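Local coordinates for exopolysaccharide biosynthesis protein (Pantoea stewartii subsp. stewartii DC283, PDB 6TGF) that modifies the glycan biofilm of its bacterium, probably as an exopolysaccharide hydrolase built around a trimeric, bacteriophage tailspike-like parallel beta-helix, at residues S417-Q422 / G443-C448; N85-F90 / L122-S127; A602-S607 / V617-K622; R712-F717 / P730-K735. All coordinates share one frame; numbering follows the deposited sequence.

Contact 1 of 4, residues S417-Q422 / G443-C448; sequences SNFNAQ and GWIEHC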
loop_
_atom_site.group_PDB
_atom_site.type_symbol
_atom_site.label_atom_id
_atom_site.label_comp_id
_atom_site.label_asym_id
_atom_site.label_seq_id
_atom_site.Cartn_x
_atom_site.Cartn_y
_atom_site.Cartn_z
ATOM N N SER B 417 0.031 0.385 -9.307
ATOM C CA SER B 417 1.097 0.146 -8.298
ATOM C C SER B 417 1.852 -1.159 -8.584
ATOM O O SER B 417 1.223 -2.117 -9.074
ATOM C CB SER B 417 0.519 0.155 -6.907
ATOM O OG SER B 417 -0.492 -0.831 -6.771
ATOM N N ASN B 418 3.156 -1.172 -8.283
ATOM C CA ASN B 418 4.032 -2.376 -8.290
ATOM C C ASN B 418 3.938 -3.066 -9.654
ATOM O O ASN B 418 3.587 -4.259 -9.688
ATOM C CB ASN B 418 3.674 -3.326 -7.143
ATOM C CG ASN B 418 3.751 -2.664 -5.785
ATOM O OD1 ASN B 418 4.747 -2.021 -5.459
ATOM N ND2 ASN B 418 2.710 -2.816 -4.984
ATOM N N PHE B 419 4.244 -2.343 -10.736
ATOM C CA PHE B 419 4.152 -2.847 -12.130
ATOM C C PHE B 419 5.515 -2.748 -12.823
ATOM O O PHE B 419 6.387 -1.985 -12.367
ATOM C CB PHE B 419 3.059 -2.111 -12.911
ATOM C CG PHE B 419 3.244 -0.621 -13.067
ATOM C CD1 PHE B 419 2.707 0.261 -12.143
ATOM C CD2 PHE B 419 3.923 -0.096 -14.155
ATOM C CE1 PHE B 419 2.866 1.630 -12.292
ATOM C CE2 PHE B 419 4.080 1.275 -14.303
ATOM C CZ PHE B 419 3.550 2.136 -13.372
ATOM N N ASN B 420 5.680 -3.522 -13.899
ATOM C CA ASN B 420 6.924 -3.589 -14.710
ATOM C C ASN B 420 6.551 -3.905 -16.165
ATOM O O ASN B 420 6.075 -5.027 -16.419
ATOM C CB ASN B 420 7.913 -4.596 -14.117
ATOM C CG ASN B 420 9.198 -4.699 -14.908
ATOM O OD1 ASN B 420 9.285 -5.477 -15.853
ATOM N ND2 ASN B 420 10.205 -3.932 -14.526
ATOM N N ALA B 421 6.749 -2.941 -17.071
ATOM C CA ALA B 421 6.532 -3.074 -18.531
ATOM C C ALA B 421 7.890 -3.162 -19.237
ATOM O O ALA B 421 8.695 -2.223 -19.076
ATOM C CB ALA B 421 5.715 -1.914 -19.042
ATOM N N GLN B 422 8.129 -4.249 -19.981
ATOM C CA GLN B 422 9.413 -4.537 -20.678
ATOM C C GLN B 422 9.168 -4.714 -22.182
ATOM O O GLN B 422 8.243 -5.467 -22.545
ATOM C CB GLN B 422 10.061 -5.807 -20.122
ATOM C CG GLN B 422 10.461 -5.711 -18.658
ATOM C CD GLN B 422 11.678 -4.852 -18.416
ATOM O OE1 GLN B 422 12.638 -4.857 -19.187
ATOM N NE2 GLN B 422 11.655 -4.114 -17.318
ATOM N N GLY B 443 6.674 1.820 -10.029
ATOM C CA GLY B 443 6.491 1.224 -11.366
ATOM C C GLY B 443 7.718 1.406 -12.242
ATOM O O GLY B 443 8.350 2.476 -12.158
ATOM N N TRP B 444 8.042 0.393 -13.051
ATOM C CA TRP B 444 9.174 0.393 -14.017
ATOM C C TRP B 444 8.636 0.199 -15.440
ATOM O O TRP B 444 7.851 -0.743 -15.654
ATOM C CB TRP B 444 10.194 -0.693 -13.654
ATOM C CG TRP B 444 10.960 -0.430 -12.395
ATOM C CD1 TRP B 444 10.489 -0.503 -11.116
ATOM C CD2 TRP B 444 12.350 -0.071 -12.289
ATOM N NE1 TRP B 444 11.483 -0.205 -10.225
ATOM C CE2 TRP B 444 12.637 0.066 -10.913
ATOM C CE3 TRP B 444 13.376 0.155 -13.215
ATOM C CZ2 TRP B 444 13.904 0.416 -10.447
ATOM C CZ3 TRP B 444 14.628 0.502 -12.753
ATOM C CH2 TRP B 444 14.887 0.628 -11.387
ATOM N N ILE B 445 9.031 1.077 -16.365
ATOM C CA ILE B 445 8.783 0.934 -17.831
ATOM C C ILE B 445 10.142 1.006 -18.535
ATOM O O ILE B 445 10.710 2.112 -18.612
ATOM C CB ILE B 445 7.791 1.997 -18.347
ATOM C CG1 ILE B 445 6.461 1.946 -17.587
ATOM C CG2 ILE B 445 7.586 1.858 -19.849
ATOM C CD1 ILE B 445 5.573 3.151 -17.806
ATOM N N GLU B 446 10.643 -0.139 -19.007
ATOM C CA GLU B 446 12.009 -0.286 -19.577
ATOM C C GLU B 446 11.908 -0.761 -21.029
ATOM O O GLU B 446 11.138 -1.702 -21.291
ATOM C CB GLU B 446 12.831 -1.273 -18.745
ATOM C CG GLU B 446 12.663 -1.098 -17.248
ATOM C CD GLU B 446 13.705 -1.829 -16.421
ATOM O OE1 GLU B 446 14.890 -1.448 -16.505
ATOM O OE2 GLU B 446 13.332 -2.782 -15.707
ATOM N N HIS B 447 12.662 -0.121 -21.929
ATOM C CA HIS B 447 12.840 -0.521 -23.352
ATOM C C HIS B 447 11.490 -0.520 -24.086
ATOM O O HIS B 447 11.360 -1.274 -25.068
ATOM C CB HIS B 447 13.547 -1.883 -23.427
ATOM C CG HIS B 447 14.620 -2.065 -22.404
ATOM N ND1 HIS B 447 15.834 -1.408 -22.478
ATOM C CD2 HIS B 447 14.665 -2.817 -21.282
ATOM C CE1 HIS B 447 16.581 -1.752 -21.448
ATOM N NE2 HIS B 447 15.886 -2.617 -20.699
ATOM N N CYS B 448 10.536 0.305 -23.638
ATOM C CA CYS B 448 9.186 0.466 -24.243
ATOM C C CYS B 448 9.160 1.751 -25.077
ATOM O O CYS B 448 9.564 2.802 -24.547
ATOM C CB CYS B 448 8.098 0.514 -23.176
ATOM S SG CYS B 448 7.973 -1.000 -22.188
#
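Successive rungs of the parallel beta-helix meet where Asn-420 pairs with Trp-444 and Ala-421 with Ile-445. Strands 419-422 and 443-446 run the same way, with 2° between their directions. Three backbone bonds join them: Trp-444 N to Phe-419 O, Ala-421 N to Trp-444 O, and Glu-446 N to Ala-421 O at 2.9 Å. The last is nearly along the C=O axis.

Inside the coil, the Phe-419 ring lies flat under Gly-443. With CG between the backbone N and the carbonyl carbon (chi1 61°), the ring has Gly-443 CA over one face. Gly-443 CA stands 3.6 Å above the Phe-419 ring plane, over its centre, in a CH-pi contact. Ile-445 CG1 approaches the edge of the same ring, 4.1 Å from Phe-419 CE2, and also touches the methyl of Ala-421. Phe-419 further stacks on Trp-386 of the preceding rung.

The other face carries Asn-420, Gln-422 and Glu-446, with Trp-444 beside them. Gln-422 and Glu-446 lie side by side and point the same way, their amide and carboxylate planes 82° apart. Gln-422 NE2 gives one bond to Glu-446 OE2 (2.7 Å), which it meets from above the carboxylate plane. It gives another to Asn-420 OD1 at 3.1 Å, so two acceptors fix the rotation of the amide. Gln-422 OE1 lies in the plane of the His-447 ring, at its edge; ND1 of that ring bonds Asp-468. Trp-444 packs on Thr-412 of the second subunit.

Parallel, in-register rungs with inward apolar side chains stacked from rung to rung are typical of the right-handed parallel beta-helix of tailspikes.

Contact 2 of 4, residues N85-F90 / L122-S127; sequences NQIPVF and LIANPS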
loop_
_atom_site.group_PDB
_atom_site.type_symbol
_atom_site.label_atom_id
_atom_site.label_comp_id
_atom_site.label_asym_id
_atom_site.label_seq_id
_atom_site.Cartn_x
_atom_site.Cartn_y
_atom_site.Cartn_z
ATOM N N ASN B 85 -51.130 -54.538 -6.093
ATOM C CA ASN B 85 -50.348 -53.270 -6.072
ATOM C C ASN B 85 -49.437 -53.166 -7.304
ATOM O O ASN B 85 -48.977 -52.044 -7.576
ATOM C CB ASN B 85 -49.539 -53.130 -4.779
ATOM C CG ASN B 85 -50.401 -52.831 -3.571
ATOM O OD1 ASN B 85 -51.603 -52.612 -3.695
ATOM N ND2 ASN B 85 -49.797 -52.810 -2.395
ATOM N N GLN B 86 -49.196 -54.270 -8.022
ATOM C CA GLN B 86 -48.322 -54.307 -9.229
ATOM C C GLN B 86 -49.025 -53.586 -10.385
ATOM O O GLN B 86 -50.198 -53.914 -10.651
ATOM C CB GLN B 86 -47.991 -55.748 -9.635
ATOM C CG GLN B 86 -47.090 -56.481 -8.649
ATOM C CD GLN B 86 -47.846 -57.113 -7.505
ATOM O OE1 GLN B 86 -48.938 -57.653 -7.676
ATOM N NE2 GLN B 86 -47.262 -57.057 -6.319
ATOM N N ILE B 87 -48.331 -52.646 -11.039
ATOM C CA ILE B 87 -48.811 -51.918 -12.255
ATOM C C ILE B 87 -48.147 -52.540 -13.483
ATOM O O ILE B 87 -47.105 -53.181 -13.363
ATOM C CB ILE B 87 -48.549 -50.400 -12.149
ATOM C CG1 ILE B 87 -47.057 -50.056 -12.096
ATOM C CG2 ILE B 87 -49.305 -49.815 -10.966
ATOM C CD1 ILE B 87 -46.747 -48.618 -12.453
ATOM N N PRO B 88 -48.727 -52.384 -14.697
ATOM C CA PRO B 88 -48.144 -52.976 -15.901
ATOM C C PRO B 88 -46.753 -52.406 -16.220
ATOM O O PRO B 88 -46.593 -51.196 -16.205
ATOM C CB PRO B 88 -49.150 -52.652 -17.018
ATOM C CG PRO B 88 -49.972 -51.497 -16.482
ATOM C CD PRO B 88 -49.975 -51.657 -14.977
ATOM N N VAL B 89 -45.790 -53.299 -16.468
ATOM C CA VAL B 89 -44.400 -52.983 -16.916
ATOM C C VAL B 89 -44.180 -53.667 -18.267
ATOM O O VAL B 89 -44.521 -54.859 -18.382
ATOM C CB VAL B 89 -43.351 -53.442 -15.884
ATOM C CG1 VAL B 89 -41.949 -52.980 -16.252
ATOM C CG2 VAL B 89 -43.701 -52.988 -14.479
ATOM N N PHE B 90 -43.632 -52.936 -19.242
ATOM C CA PHE B 90 -43.373 -53.419 -20.623
ATOM C C PHE B 90 -41.862 -53.438 -20.879
ATOM O O PHE B 90 -41.203 -52.400 -20.674
ATOM C CB PHE B 90 -44.118 -52.547 -21.635
ATOM C CG PHE B 90 -45.558 -52.292 -21.276
ATOM C CD1 PHE B 90 -46.533 -53.247 -21.518
ATOM C CD2 PHE B 90 -45.939 -51.105 -20.672
ATOM C CE1 PHE B 90 -47.856 -53.014 -21.175
ATOM C CE2 PHE B 90 -47.262 -50.874 -20.331
ATOM C CZ PHE B 90 -48.218 -51.828 -20.583
ATOM N N LEU B 122 -37.291 -50.958 -19.545
ATOM C CA LEU B 122 -38.559 -51.229 -18.819
ATOM C C LEU B 122 -39.403 -49.951 -18.838
ATOM O O LEU B 122 -39.003 -48.976 -18.172
ATOM C CB LEU B 122 -38.246 -51.670 -17.385
ATOM C CG LEU B 122 -37.509 -53.002 -17.242
ATOM C CD1 LEU B 122 -37.218 -53.304 -15.780
ATOM C CD2 LEU B 122 -38.298 -54.142 -17.868
ATOM N N ILE B 123 -40.501 -49.950 -19.602
ATOM C CA ILE B 123 -41.474 -48.819 -19.678
ATOM C C ILE B 123 -42.589 -49.064 -18.655
ATOM O O ILE B 123 -43.099 -50.202 -18.589
ATOM C CB ILE B 123 -42.025 -48.637 -21.110
ATOM C CG1 ILE B 123 -40.939 -48.162 -22.079
ATOM C CG2 ILE B 123 -43.223 -47.698 -21.124
ATOM C CD1 ILE B 123 -40.345 -49.257 -22.923
ATOM N N ALA B 124 -42.944 -48.025 -17.892
ATOM C CA ALA B 124 -44.051 -48.012 -16.908
ATOM C C ALA B 124 -44.388 -46.562 -16.545
ATOM O O ALA B 124 -43.744 -45.646 -17.097
ATOM C CB ALA B 124 -43.668 -48.814 -15.687
ATOM N N ASN B 125 -45.368 -46.368 -15.658
ATOM C CA ASN B 125 -45.776 -45.037 -15.132
ATOM C C ASN B 125 -44.582 -44.419 -14.410
ATOM O O ASN B 125 -44.019 -45.052 -13.520
ATOM C CB ASN B 125 -46.993 -45.155 -14.209
ATOM C CG ASN B 125 -47.661 -43.829 -13.912
ATOM O OD1 ASN B 125 -47.005 -42.791 -13.846
ATOM N ND2 ASN B 125 -48.968 -43.857 -13.713
ATOM N N PRO B 126 -44.141 -43.188 -14.767
ATOM C CA PRO B 126 -43.066 -42.517 -14.034
ATOM C C PRO B 126 -43.401 -42.384 -12.540
ATOM O O PRO B 126 -42.494 -42.452 -11.730
ATOM C CB PRO B 126 -42.936 -41.140 -14.709
ATOM C CG PRO B 126 -44.218 -40.973 -15.501
ATOM C CD PRO B 126 -44.631 -42.376 -15.891
ATOM N N SER B 127 -44.685 -42.201 -12.221
ATOM C CA SER B 127 -45.240 -42.283 -10.845
ATOM C C SER B 127 -45.488 -43.756 -10.503
ATOM O O SER B 127 -46.452 -44.332 -11.042
ATOM C CB SER B 127 -46.497 -41.458 -10.713
ATOM O OG SER B 127 -46.887 -41.347 -9.354
#
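Phe-90 and Ile-123 form an antiparallel hydrogen-bonded pair. Phe-90 N reaches Ile-123 O at 2.9 Å, with an almost straight N-H...O angle of 174°. Ile-123 N returns a bond to Phe-90 O at 2.8 Å. Both donors lie in the plane of the carbonyl they meet. Two weaker C-H...O contacts flank them, from Val-89 CA to Ile-123 O and from Leu-122 CA to Phe-90 O.

The apolar contacts fan out from this pair. Val-89 CG1, anti to the backbone N (chi1 -173°), lies 4.1 Å from Leu-122 CB. The other branch, CG2, faces the methyl of Ala-124. Phe-90 CD2 passes Ile-123 CG2 more loosely, at 4.4 Å. Beyond the paired residues the chains part. There Ile-87 crosses Asn-125 at about a right angle, and its tip atom CD1 rests 3.9 Å from Asn-125 CB.

One polar turn ends the segment. Asn-125 OD1 accepts from Ser-127 N at 2.9 Å, making an Asx turn that leads the chain out of strand 121-124.

Strands 98-101 and 48-51 continue the five-stranded sheet: Val-89 bonds Ile-101 and Leu-122 bonds Ile-50 through their backbones. Both segments lie within the head-binding family region. Two straight backbone bonds set the register. The side-chain contacts across the segments are mainly apolar, with the Phe-90 ring among them. No charged group takes part, consistent with a join made by sheet pairing and apolar burial.

Contact 3 of 4, residues A602-S607 / V617-K622; sequences AEASWS and VRYVAK
Trp-606 and Val-617 make the CH-pi contact that joins two strands across the interior of a beta-sandwich. Val-617 CG2, anti to the carbonyl carbon, stands over one face of the indole. It lies 3.4 Å from the centroid of the Trp-606 five-membered ring and 6° off the ring normal. Val-617 CB also leans on the ring, 3.5 Å from Trp-606 CD1. Trp-606 CG sits between its own backbone N and carbonyl carbon (chi1 73°).

The remaining contacts are van der Waals packing around Tyr-619. Ala-604 CB lies 3.7 Å from Tyr-619 CD1. On the other long side of the ring, Tyr-619 CE2 comes near the carbonyl oxygen of Ala-602. Tyr-619 OH reaches the backbone of the facing strand and lies 3.6 Å from Glu-603 CA and Glu-603 CG. Ala-621 CB closes this end of the contact at 3.6 Å from Ala-602 O.

Hydrogen bonds between the two segments are absent. The carboxylate of Glu-603 turns instead to the third subunit, where it bonds Thr-573, Gly-572 and Asn-571. Tyr-619 also meets His-674 of its own chain edge-to-face.

The strands run antiparallel, 171° apart, and their axes come no closer than 7.9 Å. That is too wide for backbone pairing. Strand 602-610 belongs to one five-stranded antiparallel sheet and 614-620 to the other. Two consecutive strands that face each other through side chains across a short turn form a beta-arch, as expected between the layers of a beta-sandwich.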
loop_
_atom_site.group_PDB
_atom_site.type_symbol
_atom_site.label_atom_id
_atom_site.label_comp_id
_atom_site.label_asym_id
_atom_site.label_seq_id
_atom_site.Cartn_x
_atom_site.Cartn_y
_atom_site.Cartn_z
ATOM N N ALA B 602 36.693 32.713 -11.440
ATOM C CA ALA B 602 35.592 33.590 -10.977
ATOM C C ALA B 602 36.190 34.796 -10.248
ATOM O O ALA B 602 37.344 34.697 -9.786
ATOM C CB ALA B 602 34.658 32.813 -10.081
ATOM N N GLU B 603 35.431 35.891 -10.171
ATOM C CA GLU B 603 35.755 37.093 -9.356
ATOM C C GLU B 603 34.553 37.397 -8.459
ATOM O O GLU B 603 33.451 36.911 -8.776
ATOM C CB GLU B 603 36.126 38.268 -10.263
ATOM C CG GLU B 603 37.499 38.116 -10.894
ATOM C CD GLU B 603 37.778 38.997 -12.100
ATOM O OE1 GLU B 603 36.894 39.787 -12.481
ATOM O OE2 GLU B 603 38.887 38.885 -12.661
ATOM N N ALA B 604 34.766 38.148 -7.376
ATOM C CA ALA B 604 33.748 38.436 -6.340
ATOM C C ALA B 604 33.674 39.942 -6.065
ATOM O O ALA B 604 34.513 40.693 -6.593
ATOM C CB ALA B 604 34.060 37.659 -5.085
ATOM N N SER B 605 32.680 40.343 -5.268
ATOM C CA SER B 605 32.398 41.732 -4.822
ATOM C C SER B 605 31.222 41.683 -3.841
ATOM O O SER B 605 30.276 40.916 -4.114
ATOM C CB SER B 605 32.106 42.636 -5.995
ATOM O OG SER B 605 31.577 43.881 -5.564
ATOM N N TRP B 606 31.284 42.438 -2.740
ATOM C CA TRP B 606 30.293 42.329 -1.634
ATOM C C TRP B 606 29.899 43.708 -1.091
ATOM O O TRP B 606 30.777 44.585 -0.978
ATOM C CB TRP B 606 30.823 41.403 -0.530
ATOM C CG TRP B 606 31.922 41.977 0.312
ATOM C CD1 TRP B 606 33.246 42.066 -0.006
ATOM C CD2 TRP B 606 31.791 42.519 1.638
ATOM N NE1 TRP B 606 33.946 42.632 1.026
ATOM C CE2 TRP B 606 33.080 42.920 2.049
ATOM C CE3 TRP B 606 30.715 42.707 2.515
ATOM C CZ2 TRP B 606 33.316 43.500 3.294
ATOM C CZ3 TRP B 606 30.949 43.281 3.745
ATOM C CH2 TRP B 606 32.233 43.671 4.128
ATOM N N SER B 607 28.608 43.863 -0.779
ATOM C CA SER B 607 27.984 45.043 -0.124
ATOM C C SER B 607 27.439 44.621 1.245
ATOM O O SER B 607 27.502 43.417 1.555
ATOM C CB SER B 607 26.899 45.619 -0.995
ATOM O OG SER B 607 26.015 44.603 -1.442
ATOM N N VAL B 617 35.887 39.897 2.944
ATOM C CA VAL B 617 35.583 38.715 2.084
ATOM C C VAL B 617 36.810 38.430 1.212
ATOM O O VAL B 617 37.286 39.367 0.538
ATOM C CB VAL B 617 34.328 38.947 1.221
ATOM C CG1 VAL B 617 34.073 37.797 0.258
ATOM C CG2 VAL B 617 33.096 39.207 2.071
ATOM N N ARG B 618 37.299 37.188 1.240
ATOM C CA ARG B 618 38.359 36.672 0.334
ATOM C C ARG B 618 37.842 35.392 -0.329
ATOM O O ARG B 618 36.952 34.744 0.258
ATOM C CB ARG B 618 39.659 36.423 1.106
ATOM C CG ARG B 618 40.169 37.639 1.867
ATOM C CD ARG B 618 41.540 37.409 2.471
ATOM N NE ARG B 618 42.591 37.482 1.462
ATOM C CZ ARG B 618 43.263 38.582 1.126
ATOM N NH1 ARG B 618 43.016 39.738 1.721
ATOM N NH2 ARG B 618 44.192 38.518 0.187
ATOM N N TYR B 619 38.370 35.056 -1.509
ATOM C CA TYR B 619 37.976 33.856 -2.292
ATOM C C TYR B 619 39.217 33.212 -2.920
ATOM O O TYR B 619 40.281 33.859 -2.984
ATOM C CB TYR B 619 36.927 34.220 -3.347
ATOM C CG TYR B 619 37.434 35.075 -4.480
ATOM C CD1 TYR B 619 37.467 36.455 -4.375
ATOM C CD2 TYR B 619 37.878 34.505 -5.662
ATOM C CE1 TYR B 619 37.932 37.248 -5.413
ATOM C CE2 TYR B 619 38.347 35.282 -6.708
ATOM C CZ TYR B 619 38.373 36.660 -6.585
ATOM O OH TYR B 619 38.834 37.431 -7.612
ATOM N N VAL B 620 39.063 31.960 -3.360
ATOM C CA VAL B 620 40.115 31.142 -4.033
ATOM C C VAL B 620 39.483 30.482 -5.263
ATOM O O VAL B 620 38.728 29.507 -5.085
ATOM C CB VAL B 620 40.714 30.098 -3.071
ATOM C CG1 VAL B 620 41.691 29.166 -3.771
ATOM C CG2 VAL B 620 41.379 30.754 -1.869
ATOM N N ALA B 621 39.774 31.011 -6.454
ATOM C CA ALA B 621 39.344 30.465 -7.762
ATOM C C ALA B 621 40.553 29.830 -8.459
ATOM O O ALA B 621 41.209 30.526 -9.257
ATOM C CB ALA B 621 38.722 31.560 -8.592
ATOM N N LYS B 622 40.837 28.560 -8.145
ATOM C CA LYS B 622 42.033 27.813 -8.629
ATOM C C LYS B 622 41.661 26.892 -9.800
ATOM O O LYS B 622 42.584 26.283 -10.376
ATOM C CB LYS B 622 42.671 27.026 -7.480
ATOM C CG LYS B 622 43.760 27.783 -6.733
ATOM C CD LYS B 622 44.361 27.021 -5.573
ATOM C CE LYS B 622 44.949 27.921 -4.505
ATOM N NZ LYS B 622 45.666 29.086 -5.076
#

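Contact 4 of 4, residues R712-F717 / P730-K735; sequences RKPEGF and PYFAIK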
loop_
_atom_site.group_PDB
_atom_site.type_symbol
_atom_site.label_atom_id
_atom_site.label_comp_id
_atom_site.label_asym_id
_atom_site.label_seq_id
_atom_site.Cartn_x
_atom_site.Cartn_y
_atom_site.Cartn_z
ATOM N N ARG B 712 26.000 82.587 -8.453
ATOM C CA ARG B 712 26.074 83.703 -7.469
ATOM C C ARG B 712 25.975 83.150 -6.041
ATOM O O ARG B 712 26.979 83.247 -5.309
ATOM C CB ARG B 712 24.977 84.739 -7.747
ATOM C CG ARG B 712 25.199 85.550 -9.016
ATOM C CD ARG B 712 24.220 86.697 -9.190
ATOM N NE ARG B 712 23.032 86.316 -9.950
ATOM C CZ ARG B 712 21.790 86.226 -9.470
ATOM N NH1 ARG B 712 21.526 86.491 -8.200
ATOM N NH2 ARG B 712 20.805 85.867 -10.275
ATOM N N LYS B 713 24.817 82.589 -5.670
ATOM C CA LYS B 713 24.542 82.046 -4.310
ATOM C C LYS B 713 23.919 80.657 -4.406
ATOM O O LYS B 713 23.205 80.356 -5.360
ATOM C CB LYS B 713 23.571 82.943 -3.534
ATOM C CG LYS B 713 24.147 84.258 -3.031
ATOM C CD LYS B 713 23.789 85.446 -3.897
ATOM C CE LYS B 713 24.640 86.666 -3.616
ATOM N NZ LYS B 713 26.022 86.503 -4.127
ATOM N N PRO B 714 24.176 79.770 -3.416
ATOM C CA PRO B 714 23.297 78.630 -3.160
ATOM C C PRO B 714 21.854 79.107 -2.930
ATOM O O PRO B 714 21.663 79.991 -2.113
ATOM C CB PRO B 714 23.879 77.991 -1.888
ATOM C CG PRO B 714 25.333 78.423 -1.876
ATOM C CD PRO B 714 25.350 79.789 -2.529
ATOM N N GLU B 715 20.891 78.534 -3.661
ATOM C CA GLU B 715 19.442 78.869 -3.559
ATOM C C GLU B 715 18.951 78.545 -2.144
ATOM O O GLU B 715 18.248 79.390 -1.555
ATOM C CB GLU B 715 18.629 78.104 -4.605
ATOM C CG GLU B 715 17.126 78.265 -4.440
ATOM C CD GLU B 715 16.291 77.796 -5.617
ATOM O OE1 GLU B 715 16.708 76.837 -6.295
ATOM O OE2 GLU B 715 15.222 78.393 -5.854
ATOM N N GLY B 716 19.304 77.361 -1.634
ATOM C CA GLY B 716 18.936 76.895 -0.283
ATOM C C GLY B 716 19.842 75.775 0.199
ATOM O O GLY B 716 20.892 75.546 -0.431
ATOM N N PHE B 717 19.443 75.107 1.286
ATOM C CA PHE B 717 20.186 73.995 1.937
ATOM C C PHE B 717 19.207 72.901 2.375
ATOM O O PHE B 717 17.990 73.171 2.454
ATOM C CB PHE B 717 20.966 74.503 3.151
ATOM C CG PHE B 717 21.936 75.618 2.856
ATOM C CD1 PHE B 717 21.506 76.935 2.792
ATOM C CD2 PHE B 717 23.278 75.351 2.644
ATOM C CE1 PHE B 717 22.398 77.961 2.517
ATOM C CE2 PHE B 717 24.166 76.378 2.372
ATOM C CZ PHE B 717 23.728 77.679 2.309
ATOM N N PRO B 730 24.491 72.273 0.405
ATOM C CA PRO B 730 24.029 73.400 -0.404
ATOM C C PRO B 730 23.512 72.947 -1.775
ATOM O O PRO B 730 23.809 71.835 -2.175
ATOM C CB PRO B 730 25.301 74.242 -0.554
ATOM C CG PRO B 730 26.406 73.209 -0.592
ATOM C CD PRO B 730 25.955 72.128 0.371
ATOM N N TYR B 731 22.764 73.817 -2.455
ATOM C CA TYR B 731 22.256 73.587 -3.830
ATOM C C TYR B 731 21.955 74.932 -4.504
ATOM O O TYR B 731 21.480 75.860 -3.823
ATOM C CB TYR B 731 21.049 72.646 -3.794
ATOM C CG TYR B 731 19.814 73.178 -3.107
ATOM C CD1 TYR B 731 18.933 74.024 -3.764
ATOM C CD2 TYR B 731 19.501 72.802 -1.811
ATOM C CE1 TYR B 731 17.789 74.503 -3.143
ATOM C CE2 TYR B 731 18.360 73.269 -1.177
ATOM C CZ TYR B 731 17.502 74.125 -1.844
ATOM O OH TYR B 731 16.378 74.591 -1.226
ATOM N N PHE B 732 22.242 75.020 -5.806
ATOM C CA PHE B 732 22.101 76.238 -6.645
ATOM C C PHE B 732 20.858 76.102 -7.533
ATOM O O PHE B 732 20.451 74.963 -7.832
ATOM C CB PHE B 732 23.376 76.462 -7.463
ATOM C CG PHE B 732 24.586 76.843 -6.643
ATOM C CD1 PHE B 732 25.277 75.892 -5.907
ATOM C CD2 PHE B 732 25.034 78.155 -6.606
ATOM C CE1 PHE B 732 26.387 76.248 -5.153
ATOM C CE2 PHE B 732 26.144 78.508 -5.853
ATOM C CZ PHE B 732 26.818 77.554 -5.129
ATOM N N ALA B 733 20.272 77.236 -7.927
ATOM C CA ALA B 733 19.080 77.325 -8.804
ATOM C C ALA B 733 19.504 77.165 -10.268
ATOM O O ALA B 733 20.687 77.421 -10.574
ATOM C CB ALA B 733 18.365 78.634 -8.581
ATOM N N ILE B 734 18.564 76.765 -11.130
ATOM C CA ILE B 734 18.774 76.561 -12.596
ATOM C C ILE B 734 18.039 77.677 -13.349
ATOM O O ILE B 734 16.831 77.856 -13.102
ATOM C CB ILE B 734 18.303 75.157 -13.031
ATOM C CG1 ILE B 734 18.924 74.060 -12.159
ATOM C CG2 ILE B 734 18.579 74.928 -14.512
ATOM C CD1 ILE B 734 18.400 72.667 -12.435
ATOM N N LYS B 735 18.750 78.390 -14.232
ATOM C CA LYS B 735 18.206 79.498 -15.065
ATOM C C LYS B 735 17.097 78.945 -15.968
ATOM O O LYS B 735 17.280 77.837 -16.511
ATOM C CB LYS B 735 19.305 80.141 -15.920
ATOM C CG LYS B 735 20.457 80.782 -15.154
ATOM C CD LYS B 735 21.458 81.472 -16.060
ATOM C CE LYS B 735 22.789 81.749 -15.393
ATOM N NZ LYS B 735 22.710 82.896 -14.458
HETATM O O HOH W 1 15.673 73.493 1.159
#
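Pro-714 packs closely on Phe-732, the two side chains lying side by side. Pro-714 CA stands over the centre of the Phe-732 ring, 3.8 Å above its plane, in a CH-pi contact. Pro-714 CD touches Phe-732 CE2 at 3.6 Å. Lys-713 O lies near Phe-732 CD2. Further into the hairpin, Phe-717 CE2 meets Pro-730 CB at 3.8 Å, the ring crossing the proline at an angle. The Tyr-731 ring folds back over Gly-716, its CG set between the backbone N and the carbonyl carbon (chi1 66°). Gly-716 CA lies 3.9 Å from the Tyr-731 ring centroid.

Backbone pairing is irregular here. Tyr-731 N bonds Gly-716 O at 3.3 Å. Glu-715 N and Gly-716 N both bond Tyr-731 O weakly, the first at a bent angle. This is a classic beta bulge where strands 716-722 and 725-731 open out. The hairpin is trimeric in its setting: Phe-732 meets Phe-717 of the second subunit edge-to-face, and Phe-717 joins a strand of the third.

The outer side is looser. A water in the plane of the Tyr-731 ring links Tyr-731 OH to Phe-717 O, at 2.7 Å from each. Glu-715 extends from the bulge, and its OE1 comes within 3.3 Å of Ala-733 CB. The Lys-713 side chain is exposed. Arg-712, also exposed, forms a salt bridge through NE with Asp-710.

The four contacts follow one another along the chain, and each loop closes before the next opens. None nest or cross. Contact 2 comes first and closes a loop of 31 residues within the N-terminal head-binding region. Contact 1 closes one turn of the central beta-helix, its centre about 72 Å from that of contact 2. Contact 3 spans nine residues and ties the two layers of the beta-sandwich that follows. Contact 4 closes the C-terminal hairpin, its centre about 144 Å from that of contact 2. Contacts 1, 3 and 4 touch the second subunit, whereas no other chain of the assembly touches the two segments of contact 2.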